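Purine nucleoside phosphorylase (Bacillus licheniformis, PDB 6DZD) probably catalyses phosphorolysis of adenosine, inosine and S-methyl-5'-thioadenosine, probably also deaminates adenosine, and binds a zinc ion. Local coordinates at residues C190-D195 with S259-R264; D165-I168 with G172-P175. All blocks are in the same frame, centred on the assembly; numbering follows the deposited sequence.

How the contacts relate
Following the chain from its N terminus, contact 2 comes first and is the more local: Asp165-Ile168 belongs to the last turns of helix 159-169, and Gly172-Pro175 folds back on it after only three intervening residues, as the chain heads for strand 179-182 of a six-stranded mixed sheet. Contact 1 opens later, at Cys190-Asp195, and closes at Ser259-Arg264 after 63 residues that include most of helix 195-201 and all of helix 225-236. It ties the short strand 192-193, edge of a small antiparallel sheet, to the loop preceding strand 270-276. The two loops lie in series, neither nested nor crossed. The centres of contact 1 and contact 2 are about 34 Å apart, on opposite sides of the chain's centre.

Contact 1: C190-D195 with S259-R264; sequences CYTVDD and SHRRDR. With ZN (zinc ion), chain C.
Arg261 reaches across to Cys190, Tyr191 and Thr192, while its neighbours in sequence hold the loop together. Ser259 begins that loop: its OG accepts the backbone N-H of Arg262 at 3.2 Å, an ST motif, in which a short hydroxyl side chain takes up the N-H three residues on. Asp131, from elsewhere in the chain, bonds both Ser259 OG and the backbone N of Arg261, fixing the start of the turn.

Arg261 suits its place because it combines length with several donors. CG is anti to the backbone N (chi1 -167°), and the chain bends at chi2 on its way to strand 192-193, CD and NE passing beside Cys190 O without a hydrogen bond. NH1 donates to Thr192 O at 3.1 Å, meeting a lone pair in the carbonyl plane, though the N-H is bent and the oxygen lies slightly off the guanidinium plane. NH2 makes weak bonds to the same O and to Thr192 OG1. With OG1 between the backbone N and the carbonyl carbon (chi1 64°), the hydroxyl oxygen lies at the guanidinium edge, in its plane; it also bonds Glu220, whose charge would probably favour the arginine nearby. Tyr191 CA sits 3.9 Å above the centre of one guanidinium face, while the Tyr191 ring is steeply turned, 75° from the guanidinium plane, with CD1 3.4 Å from Arg261 NH1.

Arg262 heads elsewhere. Its NE forms a salt bridge with Asp263 OD1 at 2.9 Å, on the syn side but somewhat out of the carboxylate plane, and NH1 and NH2 bond the carbonyls of Ser251 and Phe257. Ser251 belongs to the metal-binding loop: Cys190 SG holds the zinc ion at 2.2 Å, and Cys189, Cys249 and Cys252 complete a four-cysteine zinc site that includes a CxxC pair.

Contact 2: D165-I168 with G172-P175; sequences DMWI and GSNP
Ser173 OG, anti to its own carbonyl carbon (chi1 -75°), comes beside Trp167 CB, while the tryptophan's first torsion (chi1 -74°) carries the indole away from the loop. Ile168 turns CG1 anti to its carbonyl carbon and continues extended to CD1, which brings that methyl to Pro175. The setting is the C-terminal end of helix 159-169 in a beta-alpha-beta crossover, which leads from strand 144-150 to strand 179-182 with strand 133-139 lying between them.

Gly172 is where the chain leaves helical geometry. Its positive phi is a conformation that glycine, lacking a side chain, adopts easily, and it reverses the backbone so that Ser173 N can donate to Trp167 O at 2.8 Å. This bond, nearly straight at the hydrogen but with the donor above the carbonyl plane, spans six residues instead of the four of a regular alpha-helical bond, and it gives the carbonyl a partner beyond the helix.

Farther along the loop, Ile168 CD1 rests 3.6 Å from both CB and CG of the Pro175 ring, the two side chains crossing at about a right angle. A rigid proline and a branched aliphatic residue make a compact apolar pair here; an alanine at Ile168 would probably open a gap beside the ring and leave Pro175 without this packing partner.

On the buried side, Trp167 packs its indole edge-to-face with Tyr117 and against Phe137 and Leu144 of the sheet. Ser173 is small enough to fit alongside, and its hydroxyl bonds Asp139 of strand 133-139, while Ser173 OG lies 3.5 Å from Trp167 CB.

Contact 1: C190-D195 with S259-R264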
loop_
_atom_site.group_PDB
_atom_site.type_symbol
_atom_site.label_atom_id
_atom_site.label_comp_id
_atom_site.label_asym_id
_atom_site.label_seq_id
_atom_site.Cartn_x
_atom_site.Cartn_y
_atom_site.Cartn_z
ATOM N N CYS A 190 -9.854 5.420 -14.384
ATOM C CA CYS A 190 -8.944 4.807 -15.347
ATOM C C CYS A 190 -8.919 3.286 -15.287
ATOM O O CYS A 190 -8.018 2.694 -15.884
ATOM C CB CYS A 190 -7.505 5.300 -15.159
ATOM S SG CYS A 190 -7.315 7.010 -14.675
ATOM N N TYR A 191 -9.831 2.630 -14.565
ATOM C CA TYR A 191 -9.698 1.193 -14.299
ATOM C C TYR A 191 -10.951 0.427 -14.724
ATOM O O TYR A 191 -12.021 0.594 -14.122
ATOM C CB TYR A 191 -9.404 0.952 -12.821
ATOM C CG TYR A 191 -9.013 -0.478 -12.510
ATOM C CD1 TYR A 191 -8.058 -1.136 -13.281
ATOM C CD2 TYR A 191 -9.594 -1.175 -11.442
ATOM C CE1 TYR A 191 -7.688 -2.444 -12.998
ATOM C CE2 TYR A 191 -9.230 -2.482 -11.164
ATOM C CZ TYR A 191 -8.274 -3.112 -11.944
ATOM O OH TYR A 191 -7.900 -4.421 -11.693
ATOM N N THR A 192 -10.823 -0.421 -15.751
ATOM C CA THR A 192 -11.935 -1.265 -16.177
ATOM C C THR A 192 -11.538 -2.735 -16.132
ATOM O O THR A 192 -10.395 -3.087 -16.403
ATOM C CB THR A 192 -12.451 -0.901 -17.586
ATOM O OG1 THR A 192 -11.429 -1.131 -18.563
ATOM C CG2 THR A 192 -12.929 0.565 -17.647
ATOM N N VAL A 193 -12.487 -3.596 -15.768
ATOM C CA VAL A 193 -12.216 -5.007 -15.507
ATOM C C VAL A 193 -13.259 -5.861 -16.220
ATOM O O VAL A 193 -14.316 -5.382 -16.628
ATOM C CB VAL A 193 -12.184 -5.325 -13.995
ATOM C CG1 VAL A 193 -11.026 -4.582 -13.335
ATOM C CG2 VAL A 193 -13.511 -4.969 -13.336
ATOM N N ASP A 194 -12.950 -7.149 -16.361
ATOM C CA ASP A 194 -13.862 -8.103 -16.979
ATOM C C ASP A 194 -14.760 -8.760 -15.924
ATOM O O ASP A 194 -14.757 -8.388 -14.748
ATOM C CB ASP A 194 -13.079 -9.134 -17.805
ATOM C CG ASP A 194 -12.002 -9.882 -16.996
ATOM O OD1 ASP A 194 -12.089 -9.948 -15.743
ATOM O OD2 ASP A 194 -11.060 -10.421 -17.635
ATOM N N ASP A 195 -15.567 -9.733 -16.361
ATOM C CA ASP A 195 -16.404 -10.500 -15.454
ATOM C C ASP A 195 -15.580 -11.289 -14.471
ATOM O O ASP A 195 -16.014 -11.513 -13.333
ATOM C CB ASP A 195 -17.291 -11.463 -16.233
ATOM C CG ASP A 195 -18.433 -10.765 -16.922
ATOM O OD1 ASP A 195 -19.403 -10.431 -16.214
ATOM O OD2 ASP A 195 -18.352 -10.534 -18.151
ATOM N N SER A 259 2.436 4.331 -12.963
ATOM C CA SER A 259 1.151 3.654 -13.101
ATOM C C SER A 259 1.295 2.474 -14.041
ATOM O O SER A 259 1.678 2.649 -15.203
ATOM C CB SER A 259 0.068 4.596 -13.612
ATOM O OG SER A 259 -1.076 3.830 -13.924
ATOM N N HIS A 260 0.944 1.283 -13.540
ATOM C CA HIS A 260 1.043 0.079 -14.353
ATOM C C HIS A 260 0.148 0.176 -15.581
ATOM O O HIS A 260 0.548 -0.230 -16.683
ATOM C CB HIS A 260 0.684 -1.152 -13.522
ATOM C CG HIS A 260 0.993 -2.445 -14.212
ATOM N ND1 HIS A 260 0.011 -3.276 -14.713
ATOM C CD2 HIS A 260 2.174 -3.038 -14.510
ATOM C CE1 HIS A 260 0.570 -4.327 -15.281
ATOM N NE2 HIS A 260 1.883 -4.205 -15.177
ATOM N N ARG A 261 -1.042 0.763 -15.421
ATOM C CA ARG A 261 -1.997 0.860 -16.526
ATOM C C ARG A 261 -1.589 1.929 -17.538
ATOM O O ARG A 261 -1.648 1.707 -18.753
ATOM C CB ARG A 261 -3.400 1.138 -15.980
ATOM C CG ARG A 261 -4.526 0.939 -17.004
ATOM C CD ARG A 261 -5.729 0.294 -16.346
ATOM N NE ARG A 261 -6.950 0.352 -17.155
ATOM C CZ ARG A 261 -7.842 -0.642 -17.241
ATOM N NH1 ARG A 261 -7.638 -1.778 -16.572
ATOM N NH2 ARG A 261 -8.937 -0.499 -17.991
ATOM N N ARG A 262 -1.215 3.109 -17.055
ATOM C CA ARG A 262 -0.863 4.197 -17.959
ATOM C C ARG A 262 0.409 3.894 -18.739
ATOM O O ARG A 262 0.489 4.180 -19.934
ATOM C CB ARG A 262 -0.697 5.482 -17.167
ATOM C CG ARG A 262 -0.449 6.673 -18.007
ATOM C CD ARG A 262 -0.013 7.818 -17.144
ATOM N NE ARG A 262 1.281 7.551 -16.529
ATOM C CZ ARG A 262 1.600 7.860 -15.279
ATOM N NH1 ARG A 262 0.710 8.439 -14.470
ATOM N NH2 ARG A 262 2.817 7.586 -14.843
ATOM N N ASP A 263 1.405 3.304 -18.089
ATOM C CA ASP A 263 2.710 3.117 -18.697
ATOM C C ASP A 263 2.822 1.825 -19.509
ATOM O O ASP A 263 3.905 1.539 -20.040
ATOM C CB ASP A 263 3.799 3.172 -17.613
ATOM C CG ASP A 263 3.752 4.470 -16.789
ATOM O OD1 ASP A 263 3.093 5.452 -17.205
ATOM O OD2 ASP A 263 4.394 4.522 -15.718
ATOM N N ARG A 264 1.735 1.067 -19.667
ATOM C CA ARG A 264 1.732 -0.098 -20.559
ATOM C C ARG A 264 2.685 -1.193 -20.064
ATOM O O ARG A 264 3.442 -1.781 -20.850
ATOM C CB ARG A 264 2.063 0.289 -22.004
HETATM ZN ZN ZN C . -7.535 8.327 -12.949
#

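Contact 2: D165-I168 with G172-P175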
loop_
_atom_site.group_PDB
_atom_site.type_symbol
_atom_site.label_atom_id
_atom_site.label_comp_id
_atom_site.label_asym_id
_atom_site.label_seq_id
_atom_site.Cartn_x
_atom_site.Cartn_y
_atom_site.Cartn_z
ATOM N N ASP A 165 -9.064 -8.298 11.382
ATOM C CA ASP A 165 -9.391 -9.514 12.121
ATOM C C ASP A 165 -8.167 -10.044 12.871
ATOM O O ASP A 165 -8.291 -10.601 13.971
ATOM C CB ASP A 165 -9.984 -10.566 11.173
ATOM C CG ASP A 165 -10.737 -11.670 11.923
ATOM O OD1 ASP A 165 -11.680 -11.350 12.704
ATOM O OD2 ASP A 165 -10.376 -12.868 11.751
ATOM N N MET A 166 -6.975 -9.890 12.275
ATOM C CA MET A 166 -5.729 -10.308 12.914
ATOM C C MET A 166 -5.387 -9.426 14.106
ATOM O O MET A 166 -4.833 -9.916 15.094
ATOM C CB MET A 166 -4.582 -10.305 11.904
ATOM C CG MET A 166 -3.551 -11.377 12.125
ATOM S SD MET A 166 -2.745 -11.869 10.571
ATOM C CE MET A 166 -3.654 -13.359 10.146
ATOM N N TRP A 167 -5.658 -8.122 14.027
ATOM C CA TRP A 167 -5.395 -7.274 15.192
ATOM C C TRP A 167 -6.406 -7.543 16.299
ATOM O O TRP A 167 -6.078 -7.461 17.493
ATOM C CB TRP A 167 -5.408 -5.794 14.804
ATOM C CG TRP A 167 -4.186 -5.385 14.029
ATOM C CD1 TRP A 167 -3.292 -6.208 13.404
ATOM C CD2 TRP A 167 -3.742 -4.061 13.787
ATOM N NE1 TRP A 167 -2.314 -5.474 12.798
ATOM C CE2 TRP A 167 -2.566 -4.149 13.020
ATOM C CE3 TRP A 167 -4.217 -2.802 14.157
ATOM C CZ2 TRP A 167 -1.859 -3.027 12.609
ATOM C CZ3 TRP A 167 -3.525 -1.692 13.745
ATOM C CH2 TRP A 167 -2.350 -1.810 12.976
ATOM N N ILE A 168 -7.649 -7.831 15.917
ATOM C CA ILE A 168 -8.679 -8.112 16.900
ATOM C C ILE A 168 -8.429 -9.458 17.546
ATOM O O ILE A 168 -8.510 -9.589 18.773
ATOM C CB ILE A 168 -10.073 -8.036 16.260
ATOM C CG1 ILE A 168 -10.424 -6.584 15.956
ATOM C CG2 ILE A 168 -11.110 -8.618 17.185
ATOM C CD1 ILE A 168 -11.686 -6.441 15.171
ATOM N N GLY A 172 -5.603 -8.422 20.392
ATOM C CA GLY A 172 -6.469 -7.796 21.367
ATOM C C GLY A 172 -6.864 -6.377 21.048
ATOM O O GLY A 172 -7.222 -5.624 21.959
ATOM N N SER A 173 -6.833 -5.990 19.777
ATOM C CA SER A 173 -7.283 -4.650 19.436
ATOM C C SER A 173 -8.791 -4.536 19.631
ATOM O O SER A 173 -9.554 -5.490 19.439
ATOM C CB SER A 173 -6.932 -4.277 17.981
ATOM O OG SER A 173 -5.545 -3.976 17.799
ATOM N N ASN A 174 -9.208 -3.363 20.064
ATOM C CA ASN A 174 -10.586 -2.946 19.903
ATOM C C ASN A 174 -10.709 -2.306 18.526
ATOM O O ASN A 174 -9.951 -1.368 18.226
ATOM C CB ASN A 174 -10.972 -1.963 20.993
ATOM C CG ASN A 174 -12.401 -1.465 20.880
ATOM O OD1 ASN A 174 -13.092 -1.677 19.874
ATOM N ND2 ASN A 174 -12.843 -0.758 21.919
ATOM N N PRO A 175 -11.583 -2.810 17.642
ATOM C CA PRO A 175 -11.672 -2.223 16.291
ATOM C C PRO A 175 -12.031 -0.748 16.279
ATOM O O PRO A 175 -11.698 -0.063 15.308
ATOM C CB PRO A 175 -12.758 -3.067 15.613
ATOM C CG PRO A 175 -13.473 -3.709 16.724
ATOM C CD PRO A 175 -12.477 -3.960 17.785
#